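Local coordinates for major capsid protein (Faustovirus, PDB 5J7O), which is a double jelly-roll major capsid protein whose trimers probably build the shell of this large double-stranded DNA virus, at residues N26-S31 with I51-I56; F66-Y71 with F400-I405; S31-R36 with P44-V49. One frame throughout, in Å; residues are numbered along the deposited sequence.

From the N terminus, helix 22-38 comes first, and its residues carry both contact 1 and contact 3. The chain turns back at once: contact 3 closes a seven-residue loop and is nested inside the 19-residue loop closed by contact 1. The two share Ser31 and meet where Ile29 CG2 lies 4.0 Å from Pro46 CG. Contact 2 follows in series, its nearest atoms about 17 Å from those of contact 1, and spans 328 residues to tie strand 69-76 to strand 389-401 and helix 403-412. The trimer brings the two regions together: Asn26, in segment 26-31, packs on Glu404 of the second subunit, in segment 400-405 there.

Contact 1 of 3, residues N26-S31 with I51-I56; sequences NDRIKS and IERTHI
Arg28 reaches across from helix 22-38 to Ile51 and Thr54, while Ile29 packs on Ile51, joining this helix to the short helix 48-52 and the chain that follows it in a helix-loop-helix unit at the N-terminal end. Across the contact the polar bonds come from Arg28 NH1, both weak: one to Thr54 OG1 at 2.8 Å, bent to 118° at the hydrogen, and a longer one of 3.4 Å to Ile51 O, which lies at the edge of the guanidinium near its plane. Ile51 O also accepts from Thr54 N and His55 N, on opposite faces of its own plane. Thr54 CG2 sits over one face of the Arg28 guanidinium, 3.8 Å from Arg28 CZ. In the arginine, chi3 of 45° turns NE out of the extended course of the chain. Beside it, CD1 of Ile51 comes to 3.6 Å from CG1 of Ile29, the two branched chains crossing obliquely. Arg53 brings a like charge, its NE 4.1 Å from Arg28 NH2 and its guanidinium plane turned 69° from that of Arg28. The stronger bond of Arg28, from NH2 to Asp50 O, probably eases this repulsion, and its NE makes a weak one to the backbone of a bound peptide. Further out, Ile29 packs on Ile408 of the second subunit, and His55 NE2 bonds to Ala21 O. The same imidazole holds the threonine hydroxyl from its other end, ND1 of His55 lying 2.7 Å from OG1 of Thr54, with that oxygen at the ring edge and in its plane.

Contact 2 of 3, residues F66-Y71 with F400-I405; sequences FAAMGY and FVTPEI
Gly70 and Phe400 form an antiparallel hydrogen-bonded pair, the link between strand 69-76 and strand 389-401. Phe400 N gives a bond of 2.7 Å to Gly70 O (170° at the hydrogen), and Gly70 N answers with one of 3.0 Å to Phe400 O. Phe400 O also receives a CA-H contact from Met69 CA, 3.1 Å away. The Phe400 ring stands beside the pair with its edge to the glycine: Gly70 O lies in the ring plane, 3.6 Å from CD1, while Phe96 meets the ring edge-to-face. In this double jelly-roll, the pairing sets a strand from near the start of the chain against one more than 300 residues later. Beyond the strands the contact turns apolar. Ala68 CB touches Thr402 CG2 at 3.6 Å, and Ala67 CB faces Ile405 CG1 on the first turn of helix 403-412. Thr402 is the N-cap of that helix: chi1 of 65° sets OG1 between the backbone N and the carbonyl carbon, where it accepts a weak capping bond from Ile405 N. Ile405 packs as well on Leu25 of the third subunit.

Contact 3 of 3, residues S31-R36 with P44-V49; sequences SIMCLR and PTPTLV
Pro44 lies against Met33 and Arg36 where the chain, having left helix 22-38, doubles back along it; with Met33 and Pro46 it carries most of this contact between helix 22-38 and the returning loop. The backbones come close, and the carbonyl of Pro44 is turned in toward the helix. Pro44 O takes a CA-H contact from Met33 CA, 3.2 Å away with an angle of 154° at the hydrogen. Met33 CG lies 3.3 Å from Pro44 O. Arg36 CD approaches Pro44 O too, at 3.5 Å, so three carbons of the helix side approach it. On the proline ring, Pro44 CB packs against the helix backbone, 3.4 Å from Met33 O.

Met33 serves both prolines with the root of its side chain. With CG anti to the carbonyl carbon (chi1 -74°), that methylene passes by Pro44 O and reaches 3.9 Å from Pro46 CD, while the far end of the chain leads away. Pro46 meets Ile32 with the other part of its ring: the CB-CG edge of Pro46 rests on Ile32 CG2, with CB 3.6 Å away. This methyl stands anti to the backbone N of Ile32, and the CB of Ile32 points toward segment 44-49.

Arg36 flanks the group. Thr45 O sits over one face of its guanidinium, 3.9 Å from Arg36 NE, but the polar partner of NE is Asp43 O, and Phe41 adds a cation-pi contact. Thr45 O and Pro46 O instead accept bonds from Arg412 of the second subunit. Thr45 and Pro46 thus lie between helix 22-38 of their own chain and helix 403-412 of that neighbour, just before helix 48-52 begins.

Contact 1 of 3, residues N26-S31 with I51-I56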
loop_
_atom_site.group_PDB
_atom_site.type_symbol
_atom_site.label_atom_id
_atom_site.label_comp_id
_atom_site.label_asym_id
_atom_site.label_seq_id
_atom_site.Cartn_x
_atom_site.Cartn_y
_atom_site.Cartn_z
ATOM N N ASN B 26 42.958 11.086 22.409
ATOM C CA ASN B 26 43.468 11.592 23.680
ATOM C C ASN B 26 44.838 12.232 23.504
ATOM O O ASN B 26 45.126 13.275 24.104
ATOM C CB ASN B 26 43.533 10.465 24.711
ATOM C CG ASN B 26 42.169 10.084 25.248
ATOM O OD1 ASN B 26 41.250 10.903 25.278
ATOM N ND2 ASN B 26 42.030 8.836 25.680
ATOM N N ASP B 27 45.698 11.623 22.683
ATOM C CA ASP B 27 47.011 12.206 22.425
ATOM C C ASP B 27 46.888 13.544 21.710
ATOM O O ASP B 27 47.658 14.472 21.979
ATOM C CB ASP B 27 47.865 11.239 21.607
ATOM C CG ASP B 27 48.326 10.043 22.413
ATOM O OD1 ASP B 27 48.509 10.187 23.641
ATOM O OD2 ASP B 27 48.509 8.959 21.820
ATOM N N ARG B 28 45.924 13.663 20.793
ATOM C CA ARG B 28 45.726 14.930 20.100
ATOM C C ARG B 28 45.221 16.007 21.052
ATOM O O ARG B 28 45.647 17.164 20.968
ATOM C CB ARG B 28 44.759 14.745 18.930
ATOM C CG ARG B 28 45.256 13.773 17.873
ATOM C CD ARG B 28 44.616 14.036 16.518
ATOM N NE ARG B 28 44.600 15.459 16.193
ATOM C CZ ARG B 28 43.490 16.169 16.013
ATOM N NH1 ARG B 28 42.305 15.584 16.109
ATOM N NH2 ARG B 28 43.566 17.461 15.725
ATOM N N ILE B 29 44.324 15.644 21.969
ATOM C CA ILE B 29 43.808 16.614 22.930
ATOM C C ILE B 29 44.903 17.037 23.901
ATOM O O ILE B 29 45.117 18.232 24.137
ATOM C CB ILE B 29 42.590 16.036 23.673
ATOM C CG1 ILE B 29 41.426 15.819 22.704
ATOM C CG2 ILE B 29 42.181 16.949 24.820
ATOM C CD1 ILE B 29 40.248 15.101 23.324
ATOM N N LYS B 30 45.609 16.061 24.481
ATOM C CA LYS B 30 46.685 16.374 25.417
ATOM C C LYS B 30 47.756 17.234 24.759
ATOM O O LYS B 30 48.313 18.141 25.392
ATOM C CB LYS B 30 47.293 15.083 25.966
ATOM C CG LYS B 30 48.575 15.284 26.754
ATOM C CD LYS B 30 49.016 13.998 27.428
ATOM C CE LYS B 30 47.960 13.510 28.406
ATOM N NZ LYS B 30 48.403 12.298 29.146
ATOM N N SER B 31 48.055 16.968 23.488
ATOM C CA SER B 31 49.004 17.799 22.755
ATOM C C SER B 31 48.461 19.212 22.575
ATOM O O SER B 31 49.101 20.191 22.975
ATOM C CB SER B 31 49.313 17.158 21.401
ATOM O OG SER B 31 50.058 18.035 20.575
ATOM N N ILE B 51 39.312 18.863 16.858
ATOM C CA ILE B 51 38.993 17.448 17.016
ATOM C C ILE B 51 38.539 16.853 15.690
ATOM O O ILE B 51 38.979 15.766 15.297
ATOM C CB ILE B 51 37.927 17.254 18.111
ATOM C CG1 ILE B 51 38.394 17.851 19.440
ATOM C CG2 ILE B 51 37.587 15.776 18.277
ATOM C CD1 ILE B 51 39.678 17.257 19.960
ATOM N N GLU B 52 37.667 17.561 14.973
ATOM C CA GLU B 52 37.047 17.005 13.776
ATOM C C GLU B 52 38.002 16.887 12.593
ATOM O O GLU B 52 37.601 16.338 11.560
ATOM C CB GLU B 52 35.821 17.834 13.389
ATOM C CG GLU B 52 34.664 17.659 14.362
ATOM C CD GLU B 52 33.342 18.146 13.808
ATOM O OE1 GLU B 52 33.052 19.355 13.923
ATOM O OE2 GLU B 52 32.592 17.315 13.251
ATOM N N ARG B 53 39.246 17.361 12.708
ATOM C CA ARG B 53 40.222 17.105 11.655
ATOM C C ARG B 53 40.555 15.621 11.539
ATOM O O ARG B 53 41.050 15.190 10.493
ATOM C CB ARG B 53 41.500 17.915 11.896
ATOM C CG ARG B 53 41.250 19.395 12.128
ATOM C CD ARG B 53 42.463 20.265 11.826
ATOM N NE ARG B 53 43.718 19.677 12.280
ATOM C CZ ARG B 53 44.748 19.416 11.481
ATOM N NH1 ARG B 53 44.673 19.701 10.188
ATOM N NH2 ARG B 53 45.857 18.881 11.974
ATOM N N THR B 54 40.292 14.839 12.584
ATOM C CA THR B 54 40.486 13.392 12.558
ATOM C C THR B 54 39.235 12.611 12.929
ATOM O O THR B 54 38.921 11.616 12.271
ATOM C CB THR B 54 41.626 12.982 13.508
ATOM O OG1 THR B 54 41.261 13.286 14.859
ATOM C CG2 THR B 54 42.911 13.716 13.155
ATOM N N HIS B 55 38.508 13.033 13.959
ATOM C CA HIS B 55 37.386 12.273 14.489
ATOM C C HIS B 55 36.059 12.958 14.185
ATOM O O HIS B 55 35.965 14.185 14.157
ATOM C CB HIS B 55 37.524 12.073 16.000
ATOM C CG HIS B 55 38.583 11.088 16.383
ATOM N ND1 HIS B 55 39.929 11.365 16.288
ATOM C CD2 HIS B 55 38.493 9.823 16.857
ATOM C CE1 HIS B 55 40.623 10.314 16.689
ATOM N NE2 HIS B 55 39.774 9.365 17.041
ATOM N N ILE B 56 35.027 12.145 13.968
ATOM C CA ILE B 56 33.680 12.636 13.695
ATOM C C ILE B 56 32.898 12.673 15.001
ATOM O O ILE B 56 32.988 11.751 15.822
ATOM C CB ILE B 56 32.975 11.770 12.629
ATOM C CG1 ILE B 56 33.668 11.896 11.271
ATOM C CG2 ILE B 56 31.501 12.113 12.523
ATOM C CD1 ILE B 56 33.195 10.880 10.256
#

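Contact 2 of 3, residues F66-Y71 with F400-I405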
loop_
_atom_site.group_PDB
_atom_site.type_symbol
_atom_site.label_atom_id
_atom_site.label_comp_id
_atom_site.label_asym_id
_atom_site.label_seq_id
_atom_site.Cartn_x
_atom_site.Cartn_y
_atom_site.Cartn_z
ATOM N N PHE B 66 23.123 30.351 5.907
ATOM C CA PHE B 66 22.919 30.379 4.468
ATOM C C PHE B 66 22.835 31.817 3.979
ATOM O O PHE B 66 22.278 32.683 4.660
ATOM C CB PHE B 66 21.667 29.596 4.054
ATOM C CG PHE B 66 20.381 30.123 4.629
ATOM C CD1 PHE B 66 19.984 29.776 5.910
ATOM C CD2 PHE B 66 19.545 30.926 3.869
ATOM C CE1 PHE B 66 18.794 30.244 6.432
ATOM C CE2 PHE B 66 18.353 31.397 4.387
ATOM C CZ PHE B 66 17.977 31.054 5.670
ATOM N N ALA B 67 23.432 32.067 2.816
ATOM C CA ALA B 67 23.262 33.346 2.144
ATOM C C ALA B 67 21.780 33.650 2.015
ATOM O O ALA B 67 21.024 32.852 1.452
ATOM C CB ALA B 67 23.932 33.316 0.770
ATOM N N ALA B 68 21.370 34.793 2.565
ATOM C CA ALA B 68 19.956 35.102 2.738
ATOM C C ALA B 68 19.179 34.896 1.447
ATOM O O ALA B 68 19.581 35.369 0.379
ATOM C CB ALA B 68 19.791 36.542 3.230
ATOM N N MET B 69 18.071 34.167 1.550
ATOM C CA MET B 69 17.228 33.900 0.397
ATOM C C MET B 69 15.788 33.726 0.854
ATOM O O MET B 69 15.511 33.437 2.021
ATOM C CB MET B 69 17.697 32.660 -0.380
ATOM C CG MET B 69 17.602 31.334 0.374
ATOM S SD MET B 69 15.963 30.565 0.379
ATOM C CE MET B 69 15.496 30.733 -1.341
ATOM N N GLY B 70 14.876 33.904 -0.094
ATOM C CA GLY B 70 13.470 33.635 0.125
ATOM C C GLY B 70 12.808 33.391 -1.210
ATOM O O GLY B 70 13.303 33.826 -2.254
ATOM N N TYR B 71 11.687 32.677 -1.175
ATOM C CA TYR B 71 10.969 32.360 -2.398
ATOM C C TYR B 71 9.507 32.766 -2.281
ATOM O O TYR B 71 8.984 32.999 -1.189
ATOM C CB TYR B 71 11.088 30.868 -2.773
ATOM C CG TYR B 71 10.524 29.876 -1.776
ATOM C CD1 TYR B 71 9.168 29.573 -1.754
ATOM C CD2 TYR B 71 11.357 29.207 -0.887
ATOM C CE1 TYR B 71 8.653 28.656 -0.855
ATOM C CE2 TYR B 71 10.852 28.289 0.013
ATOM C CZ TYR B 71 9.501 28.016 0.024
ATOM O OH TYR B 71 8.994 27.102 0.919
ATOM N N PHE B 400 14.563 34.883 -4.384
ATOM C CA PHE B 400 15.196 36.178 -4.179
ATOM C C PHE B 400 16.419 36.004 -3.290
ATOM O O PHE B 400 16.374 35.272 -2.297
ATOM C CB PHE B 400 14.221 37.176 -3.542
ATOM C CG PHE B 400 12.972 37.404 -4.345
ATOM C CD1 PHE B 400 11.908 36.520 -4.264
ATOM C CD2 PHE B 400 12.858 38.505 -5.177
ATOM C CE1 PHE B 400 10.758 36.726 -5.002
ATOM C CE2 PHE B 400 11.710 38.719 -5.916
ATOM C CZ PHE B 400 10.659 37.828 -5.829
ATOM N N VAL B 401 17.515 36.671 -3.655
ATOM C CA VAL B 401 18.764 36.615 -2.905
ATOM C C VAL B 401 19.308 38.030 -2.759
ATOM O O VAL B 401 18.863 38.965 -3.429
ATOM C CB VAL B 401 19.813 35.700 -3.573
ATOM C CG1 VAL B 401 19.316 34.260 -3.624
ATOM C CG2 VAL B 401 20.147 36.207 -4.968
ATOM N N THR B 402 20.286 38.180 -1.868
ATOM C CA THR B 402 20.862 39.489 -1.608
ATOM C C THR B 402 21.619 39.993 -2.836
ATOM O O THR B 402 22.143 39.200 -3.623
ATOM C CB THR B 402 21.806 39.435 -0.407
ATOM O OG1 THR B 402 22.925 38.592 -0.712
ATOM C CG2 THR B 402 21.083 38.891 0.813
ATOM N N PRO B 403 21.681 41.315 -3.027
ATOM C CA PRO B 403 22.404 41.849 -4.193
ATOM C C PRO B 403 23.886 41.517 -4.195
ATOM O O PRO B 403 24.462 41.323 -5.273
ATOM C CB PRO B 403 22.167 43.363 -4.086
ATOM C CG PRO B 403 20.932 43.500 -3.256
ATOM C CD PRO B 403 20.985 42.371 -2.274
ATOM N N GLU B 404 24.521 41.443 -3.023
ATOM C CA GLU B 404 25.952 41.168 -2.971
ATOM C C GLU B 404 26.261 39.756 -3.453
ATOM O O GLU B 404 27.181 39.550 -4.253
ATOM C CB GLU B 404 26.479 41.378 -1.550
ATOM C CG GLU B 404 26.358 42.804 -1.032
ATOM C CD GLU B 404 24.986 43.111 -0.461
ATOM O OE1 GLU B 404 24.806 44.217 0.091
ATOM O OE2 GLU B 404 24.089 42.247 -0.558
ATOM N N ILE B 405 25.502 38.769 -2.975
ATOM C CA ILE B 405 25.739 37.389 -3.389
ATOM C C ILE B 405 25.276 37.167 -4.824
ATOM O O ILE B 405 25.841 36.333 -5.544
ATOM C CB ILE B 405 25.056 36.422 -2.403
ATOM C CG1 ILE B 405 25.700 36.540 -1.022
ATOM C CG2 ILE B 405 25.149 34.986 -2.890
ATOM C CD1 ILE B 405 27.156 36.126 -0.996
#

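Contact 3 of 3, residues S31-R36 with P44-V49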
loop_
_atom_site.group_PDB
_atom_site.type_symbol
_atom_site.label_atom_id
_atom_site.label_comp_id
_atom_site.label_asym_id
_atom_site.label_seq_id
_atom_site.Cartn_x
_atom_site.Cartn_y
_atom_site.Cartn_z
ATOM N N SER B 31 48.055 16.968 23.488
ATOM C CA SER B 31 49.004 17.799 22.755
ATOM C C SER B 31 48.461 19.212 22.575
ATOM O O SER B 31 49.101 20.191 22.975
ATOM C CB SER B 31 49.313 17.158 21.401
ATOM O OG SER B 31 50.058 18.035 20.575
ATOM N N ILE B 32 47.264 19.329 21.991
ATOM C CA ILE B 32 46.702 20.638 21.655
ATOM C C ILE B 32 46.627 21.530 22.889
ATOM O O ILE B 32 46.888 22.738 22.813
ATOM C CB ILE B 32 45.323 20.466 20.989
ATOM C CG1 ILE B 32 45.484 19.940 19.561
ATOM C CG2 ILE B 32 44.556 21.779 20.981
ATOM C CD1 ILE B 32 44.174 19.603 18.882
ATOM N N MET B 33 46.286 20.954 24.044
ATOM C CA MET B 33 46.241 21.747 25.269
ATOM C C MET B 33 47.618 22.268 25.657
ATOM O O MET B 33 47.728 23.348 26.248
ATOM C CB MET B 33 45.652 20.924 26.414
ATOM C CG MET B 33 44.152 20.707 26.323
ATOM S SD MET B 33 43.516 19.797 27.742
ATOM C CE MET B 33 44.496 18.302 27.640
ATOM N N CYS B 34 48.678 21.524 25.333
ATOM C CA CYS B 34 50.016 21.944 25.737
ATOM C C CYS B 34 50.593 22.984 24.783
ATOM O O CYS B 34 51.287 23.908 25.221
ATOM C CB CYS B 34 50.943 20.734 25.835
ATOM S SG CYS B 34 52.440 21.044 26.803
ATOM N N LEU B 35 50.327 22.847 23.481
ATOM C CA LEU B 35 50.739 23.874 22.529
ATOM C C LEU B 35 50.121 25.220 22.885
ATOM O O LEU B 35 50.828 26.218 23.065
ATOM C CB LEU B 35 50.347 23.473 21.104
ATOM C CG LEU B 35 51.239 22.523 20.303
ATOM C CD1 LEU B 35 50.961 21.085 20.672
ATOM C CD2 LEU B 35 51.011 22.731 18.815
ATOM N N ARG B 36 48.790 25.258 22.996
ATOM C CA ARG B 36 48.099 26.501 23.319
ATOM C C ARG B 36 48.590 27.083 24.638
ATOM O O ARG B 36 48.722 28.305 24.775
ATOM C CB ARG B 36 46.590 26.261 23.362
ATOM C CG ARG B 36 45.992 25.831 22.031
ATOM C CD ARG B 36 44.507 25.537 22.162
ATOM N NE ARG B 36 43.766 26.684 22.680
ATOM C CZ ARG B 36 43.161 27.589 21.919
ATOM N NH1 ARG B 36 43.201 27.481 20.598
ATOM N NH2 ARG B 36 42.510 28.601 22.477
ATOM N N PRO B 44 43.334 26.594 27.168
ATOM C CA PRO B 44 44.054 25.553 26.421
ATOM C C PRO B 44 43.168 24.467 25.834
ATOM O O PRO B 44 43.667 23.661 25.037
ATOM C CB PRO B 44 44.999 24.969 27.479
ATOM C CG PRO B 44 44.253 25.143 28.760
ATOM C CD PRO B 44 43.478 26.433 28.625
ATOM N N THR B 45 41.886 24.414 26.187
ATOM C CA THR B 45 41.034 23.342 25.692
ATOM C C THR B 45 40.845 23.470 24.180
ATOM O O THR B 45 40.693 24.580 23.662
ATOM C CB THR B 45 39.676 23.354 26.396
ATOM O OG1 THR B 45 39.092 24.658 26.301
ATOM C CG2 THR B 45 39.837 22.974 27.862
ATOM N N PRO B 46 40.857 22.356 23.452
ATOM C CA PRO B 46 40.848 22.418 21.984
ATOM C C PRO B 46 39.536 22.952 21.427
ATOM O O PRO B 46 38.552 23.180 22.133
ATOM C CB PRO B 46 41.070 20.962 21.566
ATOM C CG PRO B 46 41.718 20.317 22.748
ATOM C CD PRO B 46 41.133 20.998 23.947
ATOM N N THR B 47 39.548 23.148 20.111
ATOM C CA THR B 47 38.402 23.596 19.335
ATOM C C THR B 47 37.730 22.394 18.678
ATOM O O THR B 47 38.393 21.425 18.304
ATOM C CB THR B 47 38.850 24.620 18.280
ATOM O OG1 THR B 47 39.028 25.901 18.898
ATOM C CG2 THR B 47 37.854 24.748 17.134
ATOM N N LEU B 48 36.397 22.452 18.567
ATOM C CA LEU B 48 35.660 21.368 17.921
ATOM C C LEU B 48 36.179 21.078 16.516
ATOM O O LEU B 48 36.185 19.918 16.085
ATOM C CB LEU B 48 34.169 21.699 17.873
ATOM C CG LEU B 48 33.449 21.634 19.219
ATOM C CD1 LEU B 48 31.980 21.994 19.069
ATOM C CD2 LEU B 48 33.602 20.254 19.841
ATOM N N VAL B 49 36.609 22.109 15.787
ATOM C CA VAL B 49 37.243 21.886 14.490
ATOM C C VAL B 49 38.550 21.120 14.658
ATOM O O VAL B 49 38.866 20.228 13.861
ATOM C CB VAL B 49 37.454 23.226 13.761
ATOM C CG1 VAL B 49 38.256 23.026 12.482
ATOM C CG2 VAL B 49 36.114 23.877 13.452
#